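Local coordinates for unknown protein (Galdieria sulphuraria, PDB 2NYI), which is of unknown function but carries tandem ACT domains, a fold that in other proteins commonly binds small regulatory ligands such as amino acids, at residues Leu60-Ser63 against Ala64-Ala68. Residues are numbered along the deposited sequence; the frame is centred on the assembly and turned at random.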
# COMPACT_ATOMS: atom_id res chain seq x y z
N LEU A 60 -24.77 2.12 -1.57
CA LEU A 60 -24.60 2.61 -2.94
C LEU A 60 -23.16 2.45 -3.41
O LEU A 60 -22.90 2.03 -4.54
CB LEU A 60 -25.03 4.08 -3.08
CG LEU A 60 -24.96 4.75 -4.46
CD1 LEU A 60 -25.79 3.97 -5.49
CD2 LEU A 60 -25.40 6.22 -4.41
N ILE A 61 -22.22 2.79 -2.53
CA ILE A 61 -20.78 2.66 -2.83
C ILE A 61 -20.46 1.20 -3.12
O ILE A 61 -19.87 0.87 -4.17
CB ILE A 61 -19.91 3.20 -1.68
CG1 ILE A 61 -20.13 4.71 -1.49
CG2 ILE A 61 -18.39 2.89 -1.94
CD1 ILE A 61 -19.73 5.22 -0.11
N GLN A 62 -20.89 0.32 -2.22
CA GLN A 62 -20.58 -1.10 -2.34
C GLN A 62 -21.14 -1.70 -3.63
O GLN A 62 -20.44 -2.42 -4.36
CB GLN A 62 -21.12 -1.87 -1.13
CG GLN A 62 -20.87 -3.39 -1.18
CD GLN A 62 -19.43 -3.76 -0.92
OE1 GLN A 62 -18.68 -3.02 -0.26
NE2 GLN A 62 -19.03 -4.93 -1.43
N SER A 63 -22.41 -1.39 -3.92
CA SER A 63 -23.04 -1.86 -5.14
C SER A 63 -22.36 -1.34 -6.39
O SER A 63 -22.14 -2.12 -7.32
CB SER A 63 -24.53 -1.50 -5.13
OG SER A 63 -25.17 -2.37 -4.21
N ALA A 64 -22.07 -0.04 -6.43
CA ALA A 64 -21.44 0.60 -7.59
C ALA A 64 -20.09 -0.04 -7.90
O ALA A 64 -19.75 -0.30 -9.07
CB ALA A 64 -21.27 2.11 -7.35
N LEU A 65 -19.34 -0.32 -6.83
CA LEU A 65 -17.99 -0.90 -6.96
C LEU A 65 -18.05 -2.37 -7.36
O LEU A 65 -17.24 -2.82 -8.18
CB LEU A 65 -17.21 -0.70 -5.65
CG LEU A 65 -16.83 0.75 -5.33
CD1 LEU A 65 -15.99 0.76 -4.04
CD2 LEU A 65 -16.08 1.47 -6.49
N GLU A 66 -18.99 -3.13 -6.80
CA GLU A 66 -19.16 -4.52 -7.21
C GLU A 66 -19.50 -4.63 -8.71
O GLU A 66 -19.02 -5.56 -9.38
CB GLU A 66 -20.21 -5.22 -6.36
CG GLU A 66 -19.78 -5.50 -4.92
CD GLU A 66 -20.81 -6.34 -4.17
OE1 GLU A 66 -21.65 -6.98 -4.82
OE2 GLU A 66 -20.78 -6.37 -2.92
N SER A 67 -20.28 -3.67 -9.23
CA SER A 67 -20.62 -3.64 -10.67
C SER A 67 -19.40 -3.31 -11.53
O SER A 67 -19.19 -3.95 -12.57
CB SER A 67 -21.75 -2.64 -10.95
OG SER A 67 -22.00 -2.52 -12.36
N ALA A 68 -18.60 -2.34 -11.09
CA ALA A 68 -17.43 -1.85 -11.82
C ALA A 68 -16.24 -2.81 -11.76
O ALA A 68 -15.42 -2.85 -12.68
CB ALA A 68 -17.00 -0.48 -11.29
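L60 O accepts A64 N at 2.9 Å, the first of four successive i to i+4 backbone bonds between 60-63 and 64-67 that identify this part of 59-68 as regular α-helix. I61 adds a side-chain contact to its backbone bond with L65: its CG2, anti to the backbone N, lies 3.8 Å from L65 CD1. The two branched chains run side by side in the same direction, toward the sheet, where I61 touches F6 and V8 of strand 4-13 and L65 touches V8; L65 also meets F22 of helix 18-28. Q62 carries the polar contact. Its chain bends at chi2 (74°), which brings NE2 round toward E66, and NE2 donates to E66 OE2 at 2.7 Å. The bond is nearly straight (176° at the hydrogen), lies in the amide plane and uses the anti lone pair of OE2. The carboxylate plane is turned 80° from the amide. NE2 also bonds I74 O and OE1 bonds T76 OG1, so both ends of the amide are fixed to strand 73-78. With an alanine at Q62, E66 OE2 is likely to lose its amide donor, and I74 O and T76 OG1 their partners in the side chain. S63 O accepts S67 N at 3.1 Å, and the pattern continues with A68 N to A64 O. The chemistry thus implies a helix of the ACT domain's βαββαβ fold held in two ways: I61 and L65 pack apolar groups on the sheet, while Q62 makes polar bonds to its strand 73-78.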